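Local coordinates for protein alpha-glucosidase YIHQ (Escherichia coli, PDB 5AEG) that hydrolyses the alpha-glycosidic bond of sulfoquinovosyl diacylglycerides and of simple sulfoquinovosides such as sulfoquinovosyl glycerol, releasing sulfoquinovose for breakdown by the cell, at residues 193-198 with 222-227; 287-292 with 311-316. One frame throughout, in Å; residues are numbered along the deposited sequence.

From the N terminus the chain first reaches contact 1, where strand 193-197 pairs with strand 221-228 and closes a loop of 23 residues that contains strands 203-206 and 212-217. It then runs through helix 232-243 into the TIM-barrel domain. There contact 2 joins the turns after strand 282-286 to the loop that leads into helix 316-325, closing a loop of 18 residues around the short strands 293-296 and 299-302. The two loops follow one another and neither nest nor cross. Contact 1 belongs to the N-terminal beta domain, contact 2 to the barrel; their centres are about 46 Å apart, on opposite sides of the chain's centre.

Contact 1: 193-198 with 222-227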
ATOM      1  N   TYR A 193     -18.681   3.711  10.094  1.00 21.81           N
ATOM      2  CA  TYR A 193     -17.764   3.516  11.167  1.00 21.55           C
ATOM      3  C   TYR A 193     -16.522   2.881  10.559  1.00 22.91           C
ATOM      4  O   TYR A 193     -16.599   2.324   9.456  1.00 22.27           O
ATOM      5  CB  TYR A 193     -18.315   2.625  12.253  1.00 22.80           C
ATOM      6  CG  TYR A 193     -18.545   1.169  11.905  1.00 20.62           C
ATOM      7  CD1 TYR A 193     -17.492   0.243  11.957  1.00 22.09           C
ATOM      8  CD2 TYR A 193     -19.792   0.686  11.564  1.00 21.14           C
ATOM      9  CE1 TYR A 193     -17.713  -1.109  11.656  1.00 23.56           C
ATOM     10  CE2 TYR A 193     -20.024  -0.669  11.315  1.00 23.38           C
ATOM     11  CZ  TYR A 193     -18.918  -1.567  11.351  1.00 25.06           C
ATOM     12  OH  TYR A 193     -19.095  -2.929  11.016  1.00 24.00           O
ATOM     13  N   TYR A 194     -15.468   2.907  11.317  1.00 23.47           N
ATOM     14  CA  TYR A 194     -14.283   2.083  10.993  1.00 20.95           C
ATOM     15  C   TYR A 194     -14.064   1.165  12.124  1.00 25.18           C
ATOM     16  O   TYR A 194     -14.419   1.485  13.290  1.00 24.88           O
ATOM     17  CB  TYR A 194     -13.025   2.956  10.816  1.00 19.17           C
ATOM     18  CG  TYR A 194     -12.373   3.667  12.040  1.00 22.19           C
ATOM     19  CD1 TYR A 194     -11.684   2.959  13.019  1.00 27.91           C
ATOM     20  CD2 TYR A 194     -12.410   5.057  12.189  1.00 23.23           C
ATOM     21  CE1 TYR A 194     -11.135   3.611  14.123  1.00 31.15           C
ATOM     22  CE2 TYR A 194     -11.837   5.699  13.301  1.00 25.82           C
ATOM     23  CZ  TYR A 194     -11.234   4.965  14.279  1.00 28.15           C
ATOM     24  OH  TYR A 194     -10.630   5.513  15.409  1.00 30.32           O
ATOM     25  N   CYS A 195     -13.471   0.012  11.805  1.00 22.59           N
ATOM     26  CA  CYS A 195     -12.981  -0.921  12.829  1.00 22.01           C
ATOM     27  C   CYS A 195     -11.488  -1.168  12.657  1.00 23.99           C
ATOM     28  O   CYS A 195     -11.063  -1.492  11.542  1.00 21.86           O
ATOM     29  CB  CYS A 195     -13.742  -2.202  12.663  1.00 20.79           C
ATOM     30  SG  CYS A 195     -13.122  -3.567  13.657  1.00 24.51           S
ATOM     31  N   HIS A 196     -10.703  -0.948  13.699  1.00 21.96           N
ATOM     32  CA  HIS A 196      -9.261  -1.148  13.677  1.00 20.53           C
ATOM     33  C   HIS A 196      -8.845  -2.180  14.740  1.00 24.73           C
ATOM     34  O   HIS A 196      -9.251  -2.065  15.914  1.00 22.66           O
ATOM     35  CB  HIS A 196      -8.515   0.135  13.933  1.00 20.26           C
ATOM     36  CG  HIS A 196      -7.034  -0.063  14.005  1.00 23.30           C
ATOM     37  ND1 HIS A 196      -6.302  -0.499  12.921  1.00 23.16           N
ATOM     38  CD2 HIS A 196      -6.163   0.010  15.041  1.00 25.81           C
ATOM     39  CE1 HIS A 196      -5.037  -0.626  13.270  1.00 25.07           C
ATOM     40  NE2 HIS A 196      -4.928  -0.340  14.564  1.00 24.27           N
ATOM     41  N   VAL A 197      -8.069  -3.183  14.356  1.00 20.79           N
ATOM     42  CA  VAL A 197      -7.676  -4.286  15.265  1.00 22.39           C
ATOM     43  C   VAL A 197      -6.167  -4.136  15.540  1.00 25.07           C
ATOM     44  O   VAL A 197      -5.321  -3.985  14.623  1.00 22.48           O
ATOM     45  CB  VAL A 197      -8.044  -5.651  14.739  1.00 22.22           C
ATOM     46  CG1 VAL A 197      -7.570  -6.800  15.648  1.00 23.63           C
ATOM     47  CG2 VAL A 197      -9.526  -5.789  14.458  1.00 23.76           C
ATOM     48  N   ASP A 198      -5.791  -4.167  16.802  1.00 23.94           N
ATOM     49  CA  ASP A 198      -4.397  -3.896  17.149  1.00 25.99           C
ATOM     50  C   ASP A 198      -3.488  -5.051  16.830  1.00 27.85           C
ATOM     51  O   ASP A 198      -2.288  -4.871  16.630  1.00 31.73           O
ATOM     52  CB  ASP A 198      -4.201  -3.600  18.650  1.00 32.26           C
ATOM     53  CG  ASP A 198      -4.647  -2.237  19.041  1.00 33.88           C
ATOM     54  OD1 ASP A 198      -4.903  -1.338  18.204  1.00 35.02           O
ATOM     55  OD2 ASP A 198      -4.689  -2.024  20.259  1.00 41.01           O
ATOM     56  N   ALA A 222      -7.538 -10.300  21.610  1.00 27.85           N
ATOM     57  CA  ALA A 222      -7.780  -9.315  20.545  1.00 30.07           C
ATOM     58  C   ALA A 222      -8.216  -7.997  21.102  1.00 31.58           C
ATOM     59  O   ALA A 222      -8.995  -7.952  22.067  1.00 30.00           O
ATOM     60  CB  ALA A 222      -8.823  -9.853  19.637  1.00 25.21           C
ATOM     61  N   THR A 223      -7.780  -6.918  20.470  1.00 29.62           N
ATOM     62  CA  THR A 223      -8.242  -5.585  20.809  1.00 26.98           C
ATOM     63  C   THR A 223      -8.736  -4.897  19.545  1.00 27.53           C
ATOM     64  O   THR A 223      -7.936  -4.764  18.584  1.00 24.29           O
ATOM     65  CB  THR A 223      -7.088  -4.774  21.350  1.00 28.77           C
ATOM     66  OG1 THR A 223      -6.598  -5.405  22.562  1.00 36.48           O
ATOM     67  CG2 THR A 223      -7.548  -3.380  21.642  1.00 31.87           C
ATOM     68  N   LEU A 224      -9.996  -4.484  19.560  1.00 24.72           N
ATOM     69  CA  LEU A 224     -10.639  -3.822  18.423  1.00 23.66           C
ATOM     70  C   LEU A 224     -11.143  -2.435  18.852  1.00 27.59           C
ATOM     71  O   LEU A 224     -11.699  -2.288  19.936  1.00 23.91           O
ATOM     72  CB  LEU A 224     -11.855  -4.618  17.956  1.00 22.95           C
ATOM     73  CG  LEU A 224     -11.670  -6.087  17.636  1.00 26.05           C
ATOM     74  CD1 LEU A 224     -11.778  -6.952  18.909  1.00 28.85           C
ATOM     75  CD2 LEU A 224     -12.653  -6.534  16.564  1.00 27.52           C
ATOM     76  N   ARG A 225     -11.023  -1.452  17.987  1.00 23.96           N
ATOM     77  CA  ARG A 225     -11.491  -0.088  18.283  1.00 27.78           C
ATOM     78  C   ARG A 225     -12.377   0.343  17.170  1.00 27.86           C
ATOM     79  O   ARG A 225     -12.093   0.039  16.008  1.00 25.84           O
ATOM     80  CB  ARG A 225     -10.339   0.875  18.278  1.00 31.55           C
ATOM     81  CG  ARG A 225      -9.512   0.917  19.557  1.00 40.78           C
ATOM     82  CD  ARG A 225      -8.172   1.615  19.233  1.00 39.37           C
ATOM     83  NE  ARG A 225      -7.079   0.885  19.825  1.00 48.63           N
ATOM     84  CZ  ARG A 225      -6.800   0.945  21.110  1.00 48.68           C
ATOM     85  NH1 ARG A 225      -7.497   1.754  21.889  1.00 51.59           N
ATOM     86  NH2 ARG A 225      -5.831   0.215  21.598  1.00 46.93           N
ATOM     87  N   PHE A 226     -13.442   1.080  17.504  1.00 27.20           N
ATOM     88  CA  PHE A 226     -14.406   1.587  16.507  1.00 23.45           C
ATOM     89  C   PHE A 226     -14.664   3.068  16.746  1.00 28.39           C
ATOM     90  O   PHE A 226     -14.618   3.577  17.938  1.00 30.78           O
ATOM     91  CB  PHE A 226     -15.752   0.904  16.552  1.00 26.45           C
ATOM     92  CG  PHE A 226     -15.737  -0.576  16.448  1.00 22.63           C
ATOM     93  CD1 PHE A 226     -15.231  -1.358  17.474  1.00 24.36           C
ATOM     94  CD2 PHE A 226     -16.297  -1.207  15.347  1.00 23.55           C
ATOM     95  CE1 PHE A 226     -15.274  -2.711  17.400  1.00 26.38           C
ATOM     96  CE2 PHE A 226     -16.356  -2.572  15.266  1.00 24.97           C
ATOM     97  CZ  PHE A 226     -15.826  -3.335  16.309  1.00 27.73           C
ATOM     98  N   GLU A 227     -14.853   3.821  15.660  1.00 28.11           N
ATOM     99  CA  GLU A 227     -15.428   5.182  15.775  1.00 27.05           C
ATOM    100  C   GLU A 227     -16.381   5.332  14.656  1.00 29.35           C
ATOM    101  O   GLU A 227     -16.185   4.754  13.585  1.00 25.56           O
ATOM    102  CB  GLU A 227     -14.453   6.295  15.642  1.00 34.12           C
ATOM    103  CG  GLU A 227     -13.745   6.741  16.841  1.00 35.40           C
ATOM    104  CD  GLU A 227     -12.867   7.959  16.599  1.00 36.16           C
ATOM    105  OE1 GLU A 227     -11.729   7.773  16.092  1.00 32.45           O
ATOM    106  OE2 GLU A 227     -13.251   9.073  17.049  1.00 32.62           O
TER
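Cys195 and Phe226 form a non-hydrogen-bonded antiparallel pair at the tightly packed side of strands 193-197 and 221-228. The Cys195 sulfur, anti to its backbone N (chi1 171°), lies obliquely to the Phe226 ring, 4.1 Å from its centroid. Tyr193 brings CD1 to the edge of that ring, and Val197 CG2 meets Leu224 CD2 at 3.8 Å, side by side. Between these pairs, His196 and Arg225 exchange two backbone hydrogen bonds, N to O in each direction. On the other face, Glu227 N sits over the centre of the Tyr194 ring, and the Tyr194 hydroxyl donates to the anti lone pair of Glu227 OE1 at 2.6 Å. Arg102 salt-bridges the same OE1. A leucine in place of Tyr194 would probably leave Glu227 OE1 with Arg102 but without its hydroxyl donor, and open a gap beside Glu227 CB and CG. The solvent end is looser: exposed Asp198 offers the syn lone pair of OD2 to Arg225 NH2 at 2.8 Å, close to the guanidinium plane. In this antiparallel part of the galactose mutarotase-like N-terminal domain, strands 186-189 and 103-109 continue the pairing; strand 212-217 packs against Val197 and Leu224, helix 232-243 against Tyr194 and His196.

Contact 2: 287-292 with 311-316; sequences AQDWSG and ENYPQL. With CA (calcium ion), chain C.
Asn312 and Tyr313 converge on Asp289, the residue through which the two loops chiefly meet. The segment 311-316 starts at exposed Glu311, whose OE1 binds a calcium ion at 2.4 Å; three waters also bind the ion, and one of them donates to Glu311 O. Next, Asn312 points CG anti to its backbone N (chi1 -160°), which carries the amide to Asp289. Asn312 ND2 donates twice, to Asp289 O at 2.9 Å and to Asp289 OD2 at 3.1 Å, both acceptors near the amide plane. The amide N reaches OD2 from well above the carboxylate plane, and it shares the backbone O with Gly292 N, which arrives from the opposite face and closes a type I turn. Tyr313 follows, its hydroxyl donating to OD1 of Asp289 at 2.7 Å on the syn side, tilted out of the carboxylate plane, with ring and carboxylate planes perpendicular (90°). Tyr313 also brings CD1 to 3.7 Å from Trp290 CA, and its OH lies 3.5 Å from Ala287 CB. Outside the two segments, Gly263 N donates to Asp289 OD2, so the buried carboxylate is held at both oxygens. Pro314 follows within a type II turn from Tyr313 to Leu316, which brings Gln315 to the N-cap position of helix 316-325. The turns of 287-292, directly after barrel strand 282-286, belong to the beta-alpha loops that form the catalytic face of a TIM barrel; the first, from Ala287 to Trp290, carries Gln288, which binds the sulfoquinovosyl substrate.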
ATOM      1  N   ALA A 287      18.049   5.835  -9.697  1.00 22.39           N
ATOM      2  CA  ALA A 287      18.993   4.829 -10.192  1.00 21.62           C
ATOM      3  C   ALA A 287      19.165   3.782  -9.098  1.00 21.01           C
ATOM      4  O   ALA A 287      19.985   3.938  -8.148  1.00 22.52           O
ATOM      5  CB  ALA A 287      20.360   5.490 -10.506  1.00 22.53           C
ATOM      6  N   GLN A 288      18.397   2.720  -9.189  1.00 20.54           N
ATOM      7  CA  GLN A 288      18.462   1.707  -8.128  1.00 20.53           C
ATOM      8  C   GLN A 288      19.816   0.913  -8.066  1.00 20.57           C
ATOM      9  O   GLN A 288      20.092   0.290  -7.010  1.00 22.35           O
ATOM     10  CB  GLN A 288      17.287   0.768  -8.189  1.00 20.75           C
ATOM     11  CG  GLN A 288      17.189  -0.087  -9.447  1.00 25.60           C
ATOM     12  CD  GLN A 288      16.080  -1.133  -9.359  1.00 24.97           C
ATOM     13  OE1 GLN A 288      15.405  -1.276  -8.324  1.00 24.61           O
ATOM     14  NE2 GLN A 288      15.999  -1.969 -10.412  1.00 24.40           N
ATOM     15  N   ASP A 289      20.576   0.933  -9.166  1.00 21.21           N
ATOM     16  CA  ASP A 289      21.933   0.309  -9.199  1.00 20.32           C
ATOM     17  C   ASP A 289      23.084   1.200  -8.728  1.00 22.52           C
ATOM     18  O   ASP A 289      24.235   0.823  -8.978  1.00 21.71           O
ATOM     19  CB  ASP A 289      22.242  -0.347 -10.610  1.00 23.41           C
ATOM     20  CG  ASP A 289      22.310   0.626 -11.711  1.00 22.88           C
ATOM     21  OD1 ASP A 289      21.667   1.691 -11.572  1.00 22.07           O
ATOM     22  OD2 ASP A 289      23.037   0.393 -12.711  1.00 24.16           O
ATOM     23  N   TRP A 290      22.776   2.257  -7.950  1.00 25.29           N
ATOM     24  CA  TRP A 290      23.714   3.133  -7.328  1.00 25.41           C
ATOM     25  C   TRP A 290      24.790   2.425  -6.482  1.00 24.87           C
ATOM     26  O   TRP A 290      25.901   2.948  -6.329  1.00 25.23           O
ATOM     27  CB  TRP A 290      23.020   4.182  -6.502  1.00 24.98           C
ATOM     28  CG  TRP A 290      22.517   3.654  -5.204  1.00 21.89           C
ATOM     29  CD1 TRP A 290      21.558   2.697  -5.042  1.00 23.89           C
ATOM     30  CD2 TRP A 290      23.005   3.960  -3.898  1.00 24.11           C
ATOM     31  NE1 TRP A 290      21.409   2.422  -3.713  1.00 21.15           N
ATOM     32  CE2 TRP A 290      22.301   3.156  -2.992  1.00 24.46           C
ATOM     33  CE3 TRP A 290      23.990   4.819  -3.408  1.00 24.62           C
ATOM     34  CZ2 TRP A 290      22.509   3.217  -1.576  1.00 24.89           C
ATOM     35  CZ3 TRP A 290      24.190   4.907  -1.999  1.00 26.55           C
ATOM     36  CH2 TRP A 290      23.446   4.081  -1.118  1.00 27.32           C
ATOM     37  N   SER A 291      24.431   1.254  -6.005  1.00 23.53           N
ATOM     38  CA  SER A 291      25.216   0.363  -5.146  1.00 23.46           C
ATOM     39  C   SER A 291      25.940  -0.726  -5.940  1.00 23.62           C
ATOM     40  O   SER A 291      26.715  -1.507  -5.398  1.00 26.32           O
ATOM     41  CB  SER A 291      24.214  -0.220  -4.081  1.00 27.10           C
ATOM     42  OG  SER A 291      23.254  -1.101  -4.696  1.00 25.55           O
ATOM     43  N   GLY A 292      25.830  -0.739  -7.249  1.00 25.12           N
ATOM     44  CA  GLY A 292      26.402  -1.799  -8.078  1.00 24.70           C
ATOM     45  C   GLY A 292      25.424  -2.797  -8.625  1.00 25.73           C
ATOM     46  O   GLY A 292      24.192  -2.734  -8.352  1.00 23.26           O
ATOM     47  N   GLU A 311      32.599   2.483  -8.827  1.00 25.24           N
ATOM     48  CA  GLU A 311      32.854   1.798 -10.079  1.00 23.62           C
ATOM     49  C   GLU A 311      31.662   1.823 -11.039  1.00 25.79           C
ATOM     50  O   GLU A 311      31.785   2.063 -12.267  1.00 24.27           O
ATOM     51  CB  GLU A 311      33.340   0.348  -9.815  1.00 27.54           C
ATOM     52  CG  GLU A 311      34.635   0.314  -8.962  1.00 26.40           C
ATOM     53  CD  GLU A 311      35.869   0.918  -9.697  1.00 29.36           C
ATOM     54  OE1 GLU A 311      35.787   1.252 -10.898  1.00 26.89           O
ATOM     55  OE2 GLU A 311      36.958   1.050  -9.072  1.00 29.04           O
ATOM     56  N   ASN A 312      30.486   1.483 -10.509  1.00 27.40           N
ATOM     57  CA  ASN A 312      29.280   1.543 -11.376  1.00 25.46           C
ATOM     58  C   ASN A 312      28.777   2.998 -11.645  1.00 23.04           C
ATOM     59  O   ASN A 312      28.226   3.258 -12.705  1.00 28.41           O
ATOM     60  CB  ASN A 312      28.187   0.682 -10.774  1.00 23.46           C
ATOM     61  CG  ASN A 312      27.119   0.294 -11.784  1.00 26.34           C
ATOM     62  OD1 ASN A 312      27.391  -0.041 -12.918  1.00 22.41           O
ATOM     63  ND2 ASN A 312      25.841   0.346 -11.346  1.00 26.86           N
ATOM     64  N   TYR A 313      28.939   3.886 -10.665  1.00 23.89           N
ATOM     65  CA  TYR A 313      28.492   5.293 -10.733  1.00 23.92           C
ATOM     66  C   TYR A 313      29.698   6.225 -10.434  1.00 25.31           C
ATOM     67  O   TYR A 313      29.715   6.958  -9.444  1.00 23.34           O
ATOM     68  CB  TYR A 313      27.337   5.573  -9.745  1.00 25.01           C
ATOM     69  CG  TYR A 313      26.075   5.152 -10.397  1.00 24.35           C
ATOM     70  CD1 TYR A 313      25.684   3.795 -10.427  1.00 25.08           C
ATOM     71  CD2 TYR A 313      25.307   6.064 -11.104  1.00 23.81           C
ATOM     72  CE1 TYR A 313      24.515   3.374 -11.142  1.00 22.26           C
ATOM     73  CE2 TYR A 313      24.190   5.677 -11.831  1.00 23.61           C
ATOM     74  CZ  TYR A 313      23.755   4.353 -11.795  1.00 22.14           C
ATOM     75  OH  TYR A 313      22.721   3.995 -12.541  1.00 20.96           O
ATOM     76  N   PRO A 314      30.676   6.239 -11.371  1.00 24.16           N
ATOM     77  CA  PRO A 314      31.777   7.198 -11.173  1.00 26.93           C
ATOM     78  C   PRO A 314      31.327   8.659 -11.099  1.00 29.12           C
ATOM     79  O   PRO A 314      30.433   9.088 -11.905  1.00 28.39           O
ATOM     80  CB  PRO A 314      32.681   6.953 -12.379  1.00 28.83           C
ATOM     81  CG  PRO A 314      31.790   6.410 -13.466  1.00 27.67           C
ATOM     82  CD  PRO A 314      30.731   5.556 -12.693  1.00 24.15           C
ATOM     83  N   GLN A 315      31.910   9.361 -10.121  1.00 29.47           N
ATOM     84  CA  GLN A 315      31.777  10.841  -9.933  1.00 33.81           C
ATOM     85  C   GLN A 315      30.339  11.208  -9.489  1.00 35.60           C
ATOM     86  O   GLN A 315      29.914  12.327  -9.641  1.00 30.43           O
ATOM     87  CB  GLN A 315      32.173  11.646 -11.204  1.00 37.48           C
ATOM     88  CG  GLN A 315      33.506  11.272 -11.845  1.00 42.55           C
ATOM     89  CD  GLN A 315      33.917  12.234 -12.941  1.00 50.89           C
ATOM     90  OE1 GLN A 315      33.588  12.072 -14.130  1.00 62.44           O
ATOM     91  NE2 GLN A 315      34.593  13.272 -12.546  1.00 56.57           N
ATOM     92  N   LEU A 316      29.596  10.246  -8.910  1.00 32.60           N
ATOM     93  CA  LEU A 316      28.213  10.526  -8.595  1.00 29.36           C
ATOM     94  C   LEU A 316      28.123  11.605  -7.505  1.00 29.32           C
ATOM     95  O   LEU A 316      27.231  12.395  -7.524  1.00 29.77           O
ATOM     96  CB  LEU A 316      27.534   9.225  -8.122  1.00 31.72           C
ATOM     97  CG  LEU A 316      26.067   9.394  -7.617  1.00 29.07           C
ATOM     98  CD1 LEU A 316      25.266   9.810  -8.773  1.00 24.52           C
ATOM     99  CD2 LEU A 316      25.610   8.086  -6.974  1.00 30.40           C
TER
HETATM  100 CA    CA C1679      36.459   2.906 -12.443  1.00 33.57          CA
HETATM  101  O   HOH W   1      34.039   3.350 -13.291  1.00 36.59           O
HETATM  102  O   HOH W   2      38.219   3.366 -10.934  1.00 34.97           O
HETATM  103  O   HOH W   3      35.437   4.414 -10.729  1.00 32.74           O